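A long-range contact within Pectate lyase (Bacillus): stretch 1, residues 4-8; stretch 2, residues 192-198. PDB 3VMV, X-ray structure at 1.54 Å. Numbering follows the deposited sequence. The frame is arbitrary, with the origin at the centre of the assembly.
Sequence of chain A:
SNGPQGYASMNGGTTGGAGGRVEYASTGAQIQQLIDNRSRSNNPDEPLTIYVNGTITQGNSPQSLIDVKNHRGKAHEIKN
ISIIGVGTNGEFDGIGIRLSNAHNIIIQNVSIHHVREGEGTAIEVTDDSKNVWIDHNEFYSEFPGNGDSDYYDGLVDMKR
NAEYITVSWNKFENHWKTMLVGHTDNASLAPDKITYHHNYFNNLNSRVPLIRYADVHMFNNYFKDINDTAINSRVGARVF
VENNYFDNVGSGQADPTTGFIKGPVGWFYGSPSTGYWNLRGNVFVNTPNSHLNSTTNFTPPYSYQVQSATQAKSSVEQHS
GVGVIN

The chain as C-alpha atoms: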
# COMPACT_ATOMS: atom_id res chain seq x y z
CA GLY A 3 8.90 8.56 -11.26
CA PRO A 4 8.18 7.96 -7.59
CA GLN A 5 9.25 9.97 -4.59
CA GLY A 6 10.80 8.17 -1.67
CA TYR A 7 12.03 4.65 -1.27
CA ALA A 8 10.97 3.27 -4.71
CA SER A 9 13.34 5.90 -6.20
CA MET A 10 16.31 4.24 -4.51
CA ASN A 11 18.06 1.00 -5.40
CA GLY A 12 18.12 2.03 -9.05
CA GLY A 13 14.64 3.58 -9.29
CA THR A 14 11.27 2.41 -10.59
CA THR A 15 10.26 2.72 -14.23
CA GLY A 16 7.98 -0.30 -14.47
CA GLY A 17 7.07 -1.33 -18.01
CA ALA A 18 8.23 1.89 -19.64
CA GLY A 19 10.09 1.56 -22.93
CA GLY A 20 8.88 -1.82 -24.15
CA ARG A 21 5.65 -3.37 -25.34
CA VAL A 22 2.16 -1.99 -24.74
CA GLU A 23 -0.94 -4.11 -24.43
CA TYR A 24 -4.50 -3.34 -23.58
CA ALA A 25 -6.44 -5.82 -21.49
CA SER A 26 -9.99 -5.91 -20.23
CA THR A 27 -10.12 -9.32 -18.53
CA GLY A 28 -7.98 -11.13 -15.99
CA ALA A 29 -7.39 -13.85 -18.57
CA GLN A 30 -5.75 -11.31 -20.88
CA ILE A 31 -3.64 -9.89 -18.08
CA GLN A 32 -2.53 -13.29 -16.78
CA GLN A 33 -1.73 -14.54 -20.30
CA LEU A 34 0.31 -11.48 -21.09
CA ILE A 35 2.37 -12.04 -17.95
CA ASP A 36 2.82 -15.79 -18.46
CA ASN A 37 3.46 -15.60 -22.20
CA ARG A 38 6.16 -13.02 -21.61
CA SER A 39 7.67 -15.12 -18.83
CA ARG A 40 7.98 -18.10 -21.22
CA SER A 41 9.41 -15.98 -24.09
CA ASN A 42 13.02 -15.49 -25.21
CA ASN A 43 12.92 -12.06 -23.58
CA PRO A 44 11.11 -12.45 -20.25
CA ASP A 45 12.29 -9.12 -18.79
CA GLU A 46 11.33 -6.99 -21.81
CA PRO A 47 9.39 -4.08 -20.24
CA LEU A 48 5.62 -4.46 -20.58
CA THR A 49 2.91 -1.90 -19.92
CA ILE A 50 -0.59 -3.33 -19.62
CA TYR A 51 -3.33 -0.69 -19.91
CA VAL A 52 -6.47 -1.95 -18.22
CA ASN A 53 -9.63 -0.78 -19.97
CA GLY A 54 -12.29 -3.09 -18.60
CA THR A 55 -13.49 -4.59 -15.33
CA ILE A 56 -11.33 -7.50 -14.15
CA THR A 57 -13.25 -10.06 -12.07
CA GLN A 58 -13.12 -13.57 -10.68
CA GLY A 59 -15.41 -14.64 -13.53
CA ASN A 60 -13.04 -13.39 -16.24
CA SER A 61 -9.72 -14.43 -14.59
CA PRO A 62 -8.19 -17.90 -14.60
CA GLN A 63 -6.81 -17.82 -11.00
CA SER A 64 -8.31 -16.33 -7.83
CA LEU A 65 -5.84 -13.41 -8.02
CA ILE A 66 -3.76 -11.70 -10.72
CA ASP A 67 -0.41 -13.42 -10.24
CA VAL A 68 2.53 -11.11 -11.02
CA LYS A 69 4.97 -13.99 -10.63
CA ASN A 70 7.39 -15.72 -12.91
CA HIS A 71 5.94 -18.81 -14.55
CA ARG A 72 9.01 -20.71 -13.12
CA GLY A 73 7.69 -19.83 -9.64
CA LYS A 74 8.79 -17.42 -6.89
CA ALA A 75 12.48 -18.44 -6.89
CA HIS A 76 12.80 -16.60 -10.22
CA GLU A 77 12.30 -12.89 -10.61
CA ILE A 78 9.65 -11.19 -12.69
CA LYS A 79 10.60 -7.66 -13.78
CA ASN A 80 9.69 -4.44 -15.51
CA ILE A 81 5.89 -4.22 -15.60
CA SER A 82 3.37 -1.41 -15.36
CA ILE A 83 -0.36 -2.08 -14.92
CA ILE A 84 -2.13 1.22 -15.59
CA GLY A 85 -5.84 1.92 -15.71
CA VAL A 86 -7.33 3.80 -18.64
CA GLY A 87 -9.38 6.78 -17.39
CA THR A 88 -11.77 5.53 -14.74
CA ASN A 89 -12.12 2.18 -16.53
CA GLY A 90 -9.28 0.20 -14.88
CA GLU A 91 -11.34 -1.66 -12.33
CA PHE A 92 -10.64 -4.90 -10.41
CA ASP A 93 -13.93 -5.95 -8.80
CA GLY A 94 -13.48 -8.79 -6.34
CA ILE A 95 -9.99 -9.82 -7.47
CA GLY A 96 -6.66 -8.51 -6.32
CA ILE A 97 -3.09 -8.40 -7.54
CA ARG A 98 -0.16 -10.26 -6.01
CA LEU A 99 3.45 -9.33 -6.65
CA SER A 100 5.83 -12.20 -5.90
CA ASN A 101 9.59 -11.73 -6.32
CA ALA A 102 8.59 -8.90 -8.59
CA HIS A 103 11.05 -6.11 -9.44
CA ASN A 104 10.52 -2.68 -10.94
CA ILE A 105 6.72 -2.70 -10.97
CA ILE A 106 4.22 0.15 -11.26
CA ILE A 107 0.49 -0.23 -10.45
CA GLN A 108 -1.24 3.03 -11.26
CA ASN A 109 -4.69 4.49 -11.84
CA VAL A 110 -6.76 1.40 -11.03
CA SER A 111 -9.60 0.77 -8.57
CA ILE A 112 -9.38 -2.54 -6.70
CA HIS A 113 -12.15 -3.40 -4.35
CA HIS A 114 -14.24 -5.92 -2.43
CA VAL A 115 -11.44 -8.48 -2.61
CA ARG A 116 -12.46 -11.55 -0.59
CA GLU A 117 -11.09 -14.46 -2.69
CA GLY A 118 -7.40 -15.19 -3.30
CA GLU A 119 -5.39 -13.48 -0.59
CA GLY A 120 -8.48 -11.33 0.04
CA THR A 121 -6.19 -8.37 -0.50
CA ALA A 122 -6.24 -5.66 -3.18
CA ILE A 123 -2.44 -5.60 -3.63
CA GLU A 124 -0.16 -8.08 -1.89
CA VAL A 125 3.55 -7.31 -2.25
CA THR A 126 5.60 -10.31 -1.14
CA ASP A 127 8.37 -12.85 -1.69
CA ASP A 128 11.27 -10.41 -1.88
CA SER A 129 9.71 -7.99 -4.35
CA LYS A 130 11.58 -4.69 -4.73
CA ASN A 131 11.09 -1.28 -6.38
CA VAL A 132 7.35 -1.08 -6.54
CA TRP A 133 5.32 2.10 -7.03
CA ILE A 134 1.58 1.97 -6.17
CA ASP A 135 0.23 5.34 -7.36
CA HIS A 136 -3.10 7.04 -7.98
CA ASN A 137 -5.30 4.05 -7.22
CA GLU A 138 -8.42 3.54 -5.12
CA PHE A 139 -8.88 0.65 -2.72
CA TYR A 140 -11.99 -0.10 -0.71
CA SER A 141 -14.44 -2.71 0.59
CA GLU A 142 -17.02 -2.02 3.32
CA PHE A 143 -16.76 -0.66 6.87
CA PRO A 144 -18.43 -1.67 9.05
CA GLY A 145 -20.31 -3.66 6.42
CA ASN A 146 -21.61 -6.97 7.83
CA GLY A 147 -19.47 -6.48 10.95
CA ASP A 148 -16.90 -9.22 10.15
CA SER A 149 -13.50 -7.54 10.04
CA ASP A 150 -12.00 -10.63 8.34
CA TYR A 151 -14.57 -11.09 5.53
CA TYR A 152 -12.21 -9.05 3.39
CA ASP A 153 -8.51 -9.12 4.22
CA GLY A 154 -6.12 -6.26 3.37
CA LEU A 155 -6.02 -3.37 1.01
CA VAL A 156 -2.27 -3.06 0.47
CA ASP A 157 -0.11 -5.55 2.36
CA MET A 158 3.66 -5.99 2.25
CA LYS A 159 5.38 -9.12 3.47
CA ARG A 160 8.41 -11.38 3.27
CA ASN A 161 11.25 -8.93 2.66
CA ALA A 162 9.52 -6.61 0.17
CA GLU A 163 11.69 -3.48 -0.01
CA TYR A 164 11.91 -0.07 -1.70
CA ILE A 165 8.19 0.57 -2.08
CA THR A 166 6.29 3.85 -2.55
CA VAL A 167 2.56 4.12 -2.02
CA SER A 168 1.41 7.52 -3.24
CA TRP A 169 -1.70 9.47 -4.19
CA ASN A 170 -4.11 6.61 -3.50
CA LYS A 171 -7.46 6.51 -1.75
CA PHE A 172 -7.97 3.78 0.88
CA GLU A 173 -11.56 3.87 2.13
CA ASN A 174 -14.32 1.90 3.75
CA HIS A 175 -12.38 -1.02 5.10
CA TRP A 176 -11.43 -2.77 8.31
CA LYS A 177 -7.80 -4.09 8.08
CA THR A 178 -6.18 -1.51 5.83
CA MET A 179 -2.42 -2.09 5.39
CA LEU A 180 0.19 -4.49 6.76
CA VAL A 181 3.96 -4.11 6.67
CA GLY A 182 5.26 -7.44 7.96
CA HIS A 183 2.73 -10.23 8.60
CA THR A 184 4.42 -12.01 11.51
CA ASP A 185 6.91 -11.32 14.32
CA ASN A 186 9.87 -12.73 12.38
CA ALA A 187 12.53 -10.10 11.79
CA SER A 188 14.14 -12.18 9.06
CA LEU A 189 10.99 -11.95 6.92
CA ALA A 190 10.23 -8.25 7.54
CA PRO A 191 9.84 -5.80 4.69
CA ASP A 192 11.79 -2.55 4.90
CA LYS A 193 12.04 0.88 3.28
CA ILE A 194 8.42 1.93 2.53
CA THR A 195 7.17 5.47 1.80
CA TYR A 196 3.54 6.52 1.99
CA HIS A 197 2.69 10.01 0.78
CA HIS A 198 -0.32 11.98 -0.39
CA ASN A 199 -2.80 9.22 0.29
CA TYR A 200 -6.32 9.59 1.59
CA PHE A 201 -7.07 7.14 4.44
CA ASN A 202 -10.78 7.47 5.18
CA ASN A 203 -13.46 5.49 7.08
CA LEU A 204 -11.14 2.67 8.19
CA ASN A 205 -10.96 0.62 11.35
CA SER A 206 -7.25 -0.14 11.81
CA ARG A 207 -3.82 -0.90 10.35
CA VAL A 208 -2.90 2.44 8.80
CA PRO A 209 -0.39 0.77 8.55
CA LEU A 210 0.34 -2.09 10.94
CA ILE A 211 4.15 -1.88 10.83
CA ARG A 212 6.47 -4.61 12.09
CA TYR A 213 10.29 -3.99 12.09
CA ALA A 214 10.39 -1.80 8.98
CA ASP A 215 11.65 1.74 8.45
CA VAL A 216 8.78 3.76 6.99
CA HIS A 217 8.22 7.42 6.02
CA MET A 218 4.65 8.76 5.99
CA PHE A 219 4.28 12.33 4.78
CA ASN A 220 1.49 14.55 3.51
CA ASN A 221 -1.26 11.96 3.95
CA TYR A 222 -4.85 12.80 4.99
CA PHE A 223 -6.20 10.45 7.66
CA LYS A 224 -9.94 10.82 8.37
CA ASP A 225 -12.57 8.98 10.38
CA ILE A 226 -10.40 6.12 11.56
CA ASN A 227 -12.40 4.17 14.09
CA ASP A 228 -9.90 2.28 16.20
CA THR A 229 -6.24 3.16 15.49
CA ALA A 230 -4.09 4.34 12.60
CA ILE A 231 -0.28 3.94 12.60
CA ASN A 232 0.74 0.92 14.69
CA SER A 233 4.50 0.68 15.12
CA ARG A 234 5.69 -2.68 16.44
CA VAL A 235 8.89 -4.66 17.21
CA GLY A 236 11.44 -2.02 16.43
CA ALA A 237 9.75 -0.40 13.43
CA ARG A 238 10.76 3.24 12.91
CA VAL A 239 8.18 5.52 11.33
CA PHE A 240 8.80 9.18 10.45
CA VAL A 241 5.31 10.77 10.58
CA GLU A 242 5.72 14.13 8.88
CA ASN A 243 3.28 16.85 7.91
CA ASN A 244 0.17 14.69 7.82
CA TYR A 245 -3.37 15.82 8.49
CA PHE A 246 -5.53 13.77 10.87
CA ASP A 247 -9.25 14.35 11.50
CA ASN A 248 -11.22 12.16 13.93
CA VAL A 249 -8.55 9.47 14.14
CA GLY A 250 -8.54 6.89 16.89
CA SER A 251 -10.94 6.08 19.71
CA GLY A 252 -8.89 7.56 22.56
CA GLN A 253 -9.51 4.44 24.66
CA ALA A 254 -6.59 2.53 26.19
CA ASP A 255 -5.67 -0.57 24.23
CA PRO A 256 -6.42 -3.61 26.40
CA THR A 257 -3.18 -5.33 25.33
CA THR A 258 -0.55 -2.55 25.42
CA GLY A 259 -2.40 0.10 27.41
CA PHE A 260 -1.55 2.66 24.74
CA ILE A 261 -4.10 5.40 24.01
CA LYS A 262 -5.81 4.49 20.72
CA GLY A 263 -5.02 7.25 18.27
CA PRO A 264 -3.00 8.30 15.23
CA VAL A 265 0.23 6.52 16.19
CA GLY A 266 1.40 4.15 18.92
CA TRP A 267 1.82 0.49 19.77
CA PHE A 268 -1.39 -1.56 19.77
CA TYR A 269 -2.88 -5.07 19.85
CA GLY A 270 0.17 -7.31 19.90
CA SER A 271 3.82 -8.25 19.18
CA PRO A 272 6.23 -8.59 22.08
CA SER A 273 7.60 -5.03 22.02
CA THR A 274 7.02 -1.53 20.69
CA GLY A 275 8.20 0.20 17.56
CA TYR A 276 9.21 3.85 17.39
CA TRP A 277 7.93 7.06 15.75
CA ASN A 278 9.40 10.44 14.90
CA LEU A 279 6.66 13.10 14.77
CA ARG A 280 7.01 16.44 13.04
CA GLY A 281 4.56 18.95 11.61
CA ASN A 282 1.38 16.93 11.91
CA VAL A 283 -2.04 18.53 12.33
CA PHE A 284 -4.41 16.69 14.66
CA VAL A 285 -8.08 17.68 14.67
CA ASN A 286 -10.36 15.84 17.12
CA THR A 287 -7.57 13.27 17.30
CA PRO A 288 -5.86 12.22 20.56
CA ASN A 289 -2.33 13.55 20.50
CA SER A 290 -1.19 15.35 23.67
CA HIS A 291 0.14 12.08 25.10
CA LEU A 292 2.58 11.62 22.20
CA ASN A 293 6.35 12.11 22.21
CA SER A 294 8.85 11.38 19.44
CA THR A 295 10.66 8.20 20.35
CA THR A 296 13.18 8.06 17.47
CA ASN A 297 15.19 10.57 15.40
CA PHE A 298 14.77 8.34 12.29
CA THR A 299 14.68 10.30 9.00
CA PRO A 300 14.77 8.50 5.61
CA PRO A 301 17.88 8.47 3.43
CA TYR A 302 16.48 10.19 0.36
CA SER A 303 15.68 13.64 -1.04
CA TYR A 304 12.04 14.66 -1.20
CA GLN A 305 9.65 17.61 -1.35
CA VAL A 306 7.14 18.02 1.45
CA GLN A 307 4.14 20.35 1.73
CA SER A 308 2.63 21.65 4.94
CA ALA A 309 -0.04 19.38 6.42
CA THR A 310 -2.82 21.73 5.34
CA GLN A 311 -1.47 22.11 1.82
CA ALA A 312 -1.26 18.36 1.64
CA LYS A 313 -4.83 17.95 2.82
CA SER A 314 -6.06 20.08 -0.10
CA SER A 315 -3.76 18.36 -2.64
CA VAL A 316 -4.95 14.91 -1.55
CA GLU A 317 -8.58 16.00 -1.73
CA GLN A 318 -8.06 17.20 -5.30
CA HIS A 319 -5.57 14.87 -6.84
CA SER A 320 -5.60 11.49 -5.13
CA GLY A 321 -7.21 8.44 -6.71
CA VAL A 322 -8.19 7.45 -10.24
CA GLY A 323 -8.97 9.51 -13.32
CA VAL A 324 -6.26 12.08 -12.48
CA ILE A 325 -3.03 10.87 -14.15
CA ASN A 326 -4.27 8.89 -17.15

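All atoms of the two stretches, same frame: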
# COMPACT_ATOMS: atom_id res chain seq x y z
N PRO A 4 8.65 7.82 -8.97
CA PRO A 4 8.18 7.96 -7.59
C PRO A 4 9.11 8.80 -6.72
O PRO A 4 10.34 8.86 -6.97
CB PRO A 4 8.19 6.53 -7.05
CG PRO A 4 9.31 5.87 -7.86
CD PRO A 4 9.18 6.47 -9.25
N GLN A 5 8.51 9.46 -5.73
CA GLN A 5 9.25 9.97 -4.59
C GLN A 5 9.60 8.85 -3.63
O GLN A 5 8.94 7.81 -3.63
CB GLN A 5 8.45 11.02 -3.80
CG GLN A 5 8.26 12.37 -4.49
CD GLN A 5 8.17 13.53 -3.48
OE1 GLN A 5 7.08 14.01 -3.13
NE2 GLN A 5 9.32 13.99 -3.02
N GLY A 6 10.61 9.06 -2.79
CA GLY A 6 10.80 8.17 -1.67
C GLY A 6 11.51 6.86 -2.00
O GLY A 6 12.32 6.77 -2.91
N TYR A 7 11.19 5.83 -1.22
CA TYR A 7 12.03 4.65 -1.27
C TYR A 7 12.04 3.91 -2.63
O TYR A 7 13.06 3.34 -2.99
CB TYR A 7 11.61 3.70 -0.16
CG TYR A 7 12.22 4.01 1.19
CD1 TYR A 7 13.59 3.92 1.40
CD2 TYR A 7 11.40 4.34 2.27
CE1 TYR A 7 14.13 4.16 2.68
CE2 TYR A 7 11.90 4.53 3.54
CZ TYR A 7 13.28 4.45 3.73
OH TYR A 7 13.80 4.67 4.99
N ALA A 8 10.94 3.94 -3.41
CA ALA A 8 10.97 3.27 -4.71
C ALA A 8 11.94 3.96 -5.69
O ALA A 8 12.27 3.40 -6.71
CB ALA A 8 9.54 3.14 -5.29
N ASP A 192 11.12 -3.76 4.45
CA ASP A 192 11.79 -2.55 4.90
C ASP A 192 11.68 -1.49 3.83
O ASP A 192 11.47 -1.81 2.66
CB ASP A 192 13.27 -2.84 5.13
CG ASP A 192 13.96 -1.81 6.02
OD1 ASP A 192 15.21 -1.73 5.99
OD2 ASP A 192 13.30 -1.07 6.77
N LYS A 193 11.85 -0.23 4.22
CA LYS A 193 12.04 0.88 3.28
C LYS A 193 10.77 1.15 2.43
O LYS A 193 10.70 0.92 1.19
CB LYS A 193 13.31 0.70 2.45
CG LYS A 193 14.57 0.61 3.32
CD LYS A 193 15.76 0.51 2.39
CE LYS A 193 17.01 0.09 3.13
NZ LYS A 193 16.90 -1.33 3.59
N ILE A 194 9.73 1.60 3.14
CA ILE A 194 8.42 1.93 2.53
C ILE A 194 8.10 3.41 2.75
O ILE A 194 8.21 3.89 3.88
CB ILE A 194 7.30 1.12 3.23
CG1 ILE A 194 7.76 -0.30 3.58
CG2 ILE A 194 5.97 1.17 2.45
CD1 ILE A 194 8.03 -1.19 2.34
N THR A 195 7.66 4.09 1.71
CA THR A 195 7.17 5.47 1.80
C THR A 195 5.69 5.48 1.49
O THR A 195 5.26 4.92 0.47
CB THR A 195 7.87 6.30 0.70
OG1 THR A 195 9.28 6.28 0.91
CG2 THR A 195 7.37 7.77 0.69
N TYR A 196 4.92 6.22 2.30
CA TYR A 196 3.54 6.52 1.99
C TYR A 196 3.40 8.03 1.94
O TYR A 196 3.69 8.70 2.93
CB TYR A 196 2.61 6.01 3.09
CG TYR A 196 2.62 4.53 3.34
CD1 TYR A 196 1.68 3.70 2.76
CD2 TYR A 196 3.57 3.95 4.17
CE1 TYR A 196 1.71 2.32 3.02
CE2 TYR A 196 3.59 2.57 4.42
CZ TYR A 196 2.63 1.78 3.84
OH TYR A 196 2.68 0.41 4.09
N HIS A 197 2.93 8.57 0.83
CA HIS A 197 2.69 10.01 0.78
C HIS A 197 1.50 10.38 -0.07
O HIS A 197 1.17 9.73 -1.06
CB HIS A 197 3.99 10.78 0.35
CG HIS A 197 4.31 10.70 -1.10
ND1 HIS A 197 3.85 11.62 -2.03
CD2 HIS A 197 5.06 9.81 -1.81
CE1 HIS A 197 4.31 11.30 -3.23
NE2 HIS A 197 5.04 10.19 -3.12
N HIS A 198 0.82 11.45 0.35
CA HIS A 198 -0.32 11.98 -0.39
C HIS A 198 -1.45 11.00 -0.59
O HIS A 198 -2.16 11.08 -1.57
CB HIS A 198 0.12 12.63 -1.70
CG HIS A 198 0.91 13.89 -1.49
ND1 HIS A 198 2.29 13.91 -1.40
CD2 HIS A 198 0.49 15.16 -1.28
CE1 HIS A 198 2.69 15.15 -1.20
NE2 HIS A 198 1.62 15.93 -1.13
O HOH W 1 5.69 9.20 -5.63

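Segments distant in sequence are often joined by a few well-placed side chains rather than by continuous backbone pairing, and the packing of the N-terminal residues of this Bacillus pectate lyase against a strand some 190 residues later is a compact example. The contact buries 339 Å² in all, and a single direct hydrogen bond crosses it; the remainder is packing and one bridging water. Along the strand, Thr195 and His197 direct their CA-to-CB bonds toward stretch 1, whereas Ile194 between Lys193 and Thr195 points away, the usual alternation of an extended chain.

Pro4 leads into the contact without taking part in it. With Gln5 the stretches meet. Gln5 CB lies 3.6 Å from NE2 of His197, so the aliphatic base of the side chain packs beside the imidazole. A water adds a polar link: Gln5 N donates to it at 2.8 Å, and the same water is hydrogen-bonded to His197 NE2 at 2.8 Å. The histidine is steadied from within its own stretch, His197 ND1 sharing a hydrogen bond with His198 ND1 at 2.8 Å. One ring can thus engage a neighbour through one nitrogen and the other stretch, through water, with the other.

Gly6 and Thr195 form the closest CA pair, Gly6 CA to Thr195 CA 5.7 Å. Gly6 CA also lies 3.5 Å from Thr195 OG1, and a CB built on Gly6 would point toward the strand and come within 2.5 Å of Thr195 OG1, a clash. The positive phi of 81° independently favours glycine, so both the local conformation and the neighbouring strand suit a residue without a side chain.

Tyr7 then contributes the largest share of the buried surface. As the chain enters a 3-10 segment, Tyr7 N donates to Thr195 OG1 at 2.9 Å, with an N-H...O angle of 160°. Threonine suits this place because its hydroxyl, carried on a short side chain in the m rotamer, reaches the amide directly. The CA-to-CB bond of Tyr7 points toward the strand, and the side chain, also m, lays its ring against Lys193: Lys193 CB sits 3.6 Å from the centroid of the Tyr7 ring, only 19° off the normal, in a CH-pi contact. The lysine serves the contact through its aliphatic base while its end leads away, where Lys193 NZ forms a salt bridge with Asp192 OD1 at 3.0 Å. Ala8, buried, continues the 3-10 segment without touching the strand.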